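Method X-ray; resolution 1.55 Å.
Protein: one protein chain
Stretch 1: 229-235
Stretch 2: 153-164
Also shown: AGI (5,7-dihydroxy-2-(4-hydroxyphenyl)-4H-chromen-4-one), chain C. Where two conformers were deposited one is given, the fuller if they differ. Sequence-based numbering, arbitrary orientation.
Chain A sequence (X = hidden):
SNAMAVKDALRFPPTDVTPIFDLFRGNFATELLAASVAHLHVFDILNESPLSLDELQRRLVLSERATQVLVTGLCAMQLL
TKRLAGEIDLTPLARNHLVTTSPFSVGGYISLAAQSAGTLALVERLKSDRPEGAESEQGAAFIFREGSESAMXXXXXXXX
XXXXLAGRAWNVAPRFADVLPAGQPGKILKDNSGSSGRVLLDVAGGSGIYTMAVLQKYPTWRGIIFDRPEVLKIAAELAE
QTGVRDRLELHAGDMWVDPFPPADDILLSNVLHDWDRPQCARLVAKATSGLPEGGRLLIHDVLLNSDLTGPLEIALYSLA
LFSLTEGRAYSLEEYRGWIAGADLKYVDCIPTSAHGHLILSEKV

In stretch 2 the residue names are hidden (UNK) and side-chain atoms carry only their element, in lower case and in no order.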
# COMPACT_ATOMS: atom_id res chain seq x y z
N PRO A 229 -17.59 -28.07 11.39
CA PRO A 229 -16.79 -28.97 12.24
C PRO A 229 -15.29 -28.75 12.16
O PRO A 229 -14.61 -28.81 13.19
CB PRO A 229 -17.18 -30.37 11.74
CG PRO A 229 -18.54 -30.20 11.19
CD PRO A 229 -18.62 -28.80 10.63
N GLU A 230 -14.76 -28.52 10.96
CA GLU A 230 -13.32 -28.33 10.79
C GLU A 230 -12.82 -27.15 11.62
O GLU A 230 -11.66 -27.14 12.07
CB GLU A 230 -12.97 -28.12 9.31
CG GLU A 230 -13.67 -29.06 8.32
CD GLU A 230 -15.10 -28.62 7.95
OE1 GLU A 230 -15.94 -28.44 8.85
OE2 GLU A 230 -15.41 -28.47 6.75
N VAL A 231 -13.66 -26.14 11.81
CA VAL A 231 -13.27 -24.96 12.57
C VAL A 231 -13.39 -25.20 14.07
O VAL A 231 -12.56 -24.72 14.86
CB VAL A 231 -14.13 -23.77 12.10
CG1 VAL A 231 -13.88 -22.61 12.97
CG2 VAL A 231 -13.83 -23.45 10.63
N LEU A 232 -14.41 -25.95 14.49
CA LEU A 232 -14.63 -26.21 15.91
C LEU A 232 -13.47 -26.96 16.55
O LEU A 232 -13.32 -26.91 17.78
CB LEU A 232 -15.92 -26.99 16.09
CG LEU A 232 -17.14 -26.20 15.64
CD1 LEU A 232 -18.39 -27.08 15.77
CD2 LEU A 232 -17.28 -24.88 16.43
N LYS A 233 -12.67 -27.67 15.76
CA LYS A 233 -11.50 -28.35 16.32
C LYS A 233 -10.54 -27.34 16.94
O LYS A 233 -9.92 -27.62 17.98
CB LYS A 233 -10.77 -29.13 15.22
CG LYS A 233 -11.58 -30.21 14.55
CD LYS A 233 -11.41 -31.59 15.18
CE LYS A 233 -12.27 -32.63 14.42
NZ LYS A 233 -12.24 -34.00 15.03
N ILE A 234 -10.36 -26.19 16.28
CA ILE A 234 -9.47 -25.16 16.81
C ILE A 234 -10.06 -24.59 18.09
O ILE A 234 -9.35 -24.41 19.08
CB ILE A 234 -9.21 -24.05 15.77
CG1 ILE A 234 -8.27 -24.54 14.67
CG2 ILE A 234 -8.55 -22.87 16.41
CD1 ILE A 234 -9.01 -24.88 13.41
N ALA A 235 -11.37 -24.30 18.08
CA ALA A 235 -12.02 -23.78 19.28
C ALA A 235 -11.84 -24.73 20.45
O ALA A 235 -11.61 -24.28 21.57
CB ALA A 235 -13.51 -23.54 19.05
N UNK A 153 -5.61 -30.21 2.05
CA UNK A 153 -6.94 -30.80 2.13
C UNK A 153 -7.86 -29.91 2.96
O UNK A 153 -7.43 -28.94 3.58
o UNK A 153 -6.87 -32.02 5.11
c UNK A 153 -6.89 -32.19 2.74
c UNK A 153 -6.19 -32.21 4.08
o UNK A 153 -4.96 -32.42 4.08
N UNK A 154 -9.14 -30.28 2.98
CA UNK A 154 -10.17 -29.42 3.57
C UNK A 154 -9.88 -29.11 5.03
O UNK A 154 -10.10 -27.97 5.48
c UNK A 154 -13.44 -30.75 1.93
c UNK A 154 -11.54 -30.08 3.43
n UNK A 154 -14.44 -29.89 2.54
c UNK A 154 -14.87 -29.99 3.80
n UNK A 154 -15.78 -29.15 4.25
c UNK A 154 -12.06 -30.12 1.99
n UNK A 154 -14.38 -30.94 4.61
N UNK A 155 -9.38 -30.09 5.78
CA UNK A 155 -9.10 -29.88 7.20
C UNK A 155 -7.91 -28.94 7.39
O UNK A 155 -7.98 -27.99 8.19
c UNK A 155 -8.87 -31.22 7.89
o UNK A 155 -8.63 -33.42 9.49
c UNK A 155 -7.98 -32.44 9.93
o UNK A 155 -7.29 -32.47 10.98
c UNK A 155 -8.03 -31.13 9.16
N UNK A 156 -6.80 -29.20 6.69
CA UNK A 156 -5.63 -28.32 6.76
C UNK A 156 -5.97 -26.91 6.31
O UNK A 156 -5.56 -25.93 6.93
c UNK A 156 -3.64 -29.91 6.63
c UNK A 156 -4.48 -28.87 5.90
o UNK A 156 -4.01 -30.27 7.75
o UNK A 156 -2.61 -30.37 6.07
N UNK A 157 -6.71 -26.80 5.21
CA UNK A 157 -7.08 -25.48 4.71
C UNK A 157 -7.91 -24.71 5.73
O UNK A 157 -7.65 -23.52 6.00
o UNK A 157 -8.40 -24.41 3.02
c UNK A 157 -7.85 -25.65 3.40
N UNK A 158 -8.91 -25.36 6.33
CA UNK A 158 -9.72 -24.65 7.33
C UNK A 158 -8.88 -24.27 8.54
O UNK A 158 -9.00 -23.16 9.07
c UNK A 158 -10.93 -25.48 7.74
N UNK A 159 -8.04 -25.20 9.03
CA UNK A 159 -7.17 -24.89 10.17
C UNK A 159 -6.25 -23.74 9.85
O UNK A 159 -6.13 -22.78 10.63
c UNK A 159 -3.33 -27.92 10.25
n UNK A 159 -4.25 -28.89 10.23
c UNK A 159 -6.34 -26.11 10.59
n UNK A 159 -2.35 -27.92 9.35
c UNK A 159 -4.45 -26.87 12.16
c UNK A 159 -5.46 -25.79 11.81
n UNK A 159 -3.40 -26.96 11.16
N UNK A 160 -5.56 -23.82 8.71
CA UNK A 160 -4.62 -22.77 8.32
C UNK A 160 -5.31 -21.40 8.29
O UNK A 160 -4.80 -20.42 8.86
c UNK A 160 -4.02 -23.14 6.95
c UNK A 160 -1.77 -22.01 6.76
c UNK A 160 -0.92 -21.04 6.23
c UNK A 160 -3.59 -21.17 5.43
c UNK A 160 -1.40 -20.12 5.30
c UNK A 160 -3.11 -22.08 6.37
c UNK A 160 -2.75 -20.19 4.89
N UNK A 161 -6.49 -21.33 7.67
CA UNK A 161 -7.19 -20.06 7.63
C UNK A 161 -7.67 -19.64 9.01
O UNK A 161 -7.53 -18.48 9.39
c UNK A 161 -9.21 -18.86 6.62
c UNK A 161 -8.31 -17.61 6.38
c UNK A 161 -10.32 -18.95 5.55
c UNK A 161 -8.36 -20.13 6.65
N UNK A 162 -8.23 -20.57 9.79
CA UNK A 162 -8.69 -20.20 11.12
C UNK A 162 -7.54 -19.69 11.99
O UNK A 162 -7.68 -18.67 12.68
o UNK A 162 -10.54 -21.71 10.98
c UNK A 162 -9.92 -21.01 13.21
c UNK A 162 -9.41 -21.38 11.79
N UNK A 163 -6.39 -20.38 11.97
CA UNK A 163 -5.26 -19.94 12.79
C UNK A 163 -4.69 -18.62 12.30
O UNK A 163 -4.12 -17.87 13.09
c UNK A 163 -4.18 -21.01 12.85
c UNK A 163 -4.78 -21.84 15.19
c UNK A 163 -4.59 -22.23 13.69
c UNK A 163 -3.55 -23.37 13.52
N UNK A 164 -4.84 -18.31 11.01
CA UNK A 164 -4.37 -17.02 10.52
C UNK A 164 -5.25 -15.88 11.00
O UNK A 164 -4.75 -14.83 11.45
c UNK A 164 -4.30 -17.04 9.00
o UNK A 164 -3.36 -18.03 8.60
CAG AGI C . -9.25 -15.54 3.31
CAE AGI C . -8.51 -16.31 2.42
CAM AGI C . -9.17 -17.25 1.63
OAB AGI C . -8.43 -17.99 0.76
CAF AGI C . -10.56 -17.43 1.74
CAH AGI C . -11.30 -16.65 2.64
CAP AGI C . -10.63 -15.71 3.43
CAQ AGI C . -11.30 -14.83 4.42
OAL AGI C . -10.48 -13.81 4.85
CAJ AGI C . -12.61 -14.99 4.89
CAR AGI C . -13.13 -14.08 5.83
OAA AGI C . -14.30 -14.22 6.28
CAT AGI C . -12.26 -12.95 6.32
CAS AGI C . -10.89 -12.87 5.76
CAK AGI C . -10.02 -11.87 6.15
CAN AGI C . -10.42 -10.92 7.07
OAC AGI C . -9.52 -9.98 7.42
CAI AGI C . -11.70 -10.94 7.65
CAO AGI C . -12.64 -11.90 7.33
OAD AGI C . -13.84 -11.86 7.92

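Position 153 carries two side-chain carbons, the second bearing two oxygens, and reaches nothing on stretch 1. A two-carbon carboxylate is aspartate, Asp-153. It is the N-cap: its OD1 lies 3.2 Å from N of position 156, at an N-H...O angle of 170°, and accepts a weak bond from N of position 155, also at 3.2 Å.

Position 154 has three carbons, a nitrogen, then a carbon with two more nitrogens. One terminal nitrogen comes close to the Glu-230 carboxylate. This guanidinium identifies Arg-154; NH2 to Glu-230 OE2 is 2.6 Å, a salt bridge whose hydrogen bond is weak because its angle is 129°.

Position 155 shows three carbons, the third with two oxygens, hence Glu-155. Its CB stays 5.3 Å from Glu-230 CG, its nearest approach to stretch 1, although its CA lies 5.8 Å from CA of Glu-230, the nearest CA pair.

Position 156 has two carbons and two terminal oxygens, out of reach of stretch 1: Asp-156. Position 157, one carbon and one oxygen, likewise remote, is Ser-157.

Position 158 has a single side-chain carbon, 3.7 Å from Glu-230 CB. It is Ala-158, and its CA-to-CB bond points toward stretch 1.

Position 159 repeats the pattern of three carbons, nitrogen and a carbon with two nitrogens; its CA is 3.7 Å from Ile-234 CD1. This is Arg-159. Its end leads away, and NH2 forms a salt bridge with Asp-156 OD1 at 2.8 Å.

Position 160 is one carbon followed by a six-carbon ring; the CA-to-CB bond points away from stretch 1, and nothing there is touched: Phe-160. Position 161 has four carbons forked at the second, out of reach of stretch 1: Leu-161, whose CD1 is 3.8 Å from AGI CAG.

Position 162 has one carbon carrying an oxygen and a carbon. CB is 3.9 Å from Ile-234 CD1, and the oxygen 3.7 Å from Val-231 CG2. It is Thr-162; OG1 donates to Ala-158 O at 2.8 Å, so the hydroxyl is satisfied within its own helix.

Position 163 has four carbons forked at the second, with a terminal carbon near Ile-234: Leu-163, CD2 to Ile-234 CG2 4.1 Å. Position 164, one carbon and one oxygen, out of reach of stretch 1, is Ser-164, with OG donating to Phe-160 O at 2.8 Å.

The helix axes approach to 8.8 Å and cross at -50°, burying 392 Å². Small Ala-158 accommodates the Glu-230 stem, while Ile-234 packs against Arg-159, Thr-162 and Leu-163. The salt bridge adds a charged clasp near the start of helix 154-164.

Stretch 2, residues 153-164: DREDSARFLTLS
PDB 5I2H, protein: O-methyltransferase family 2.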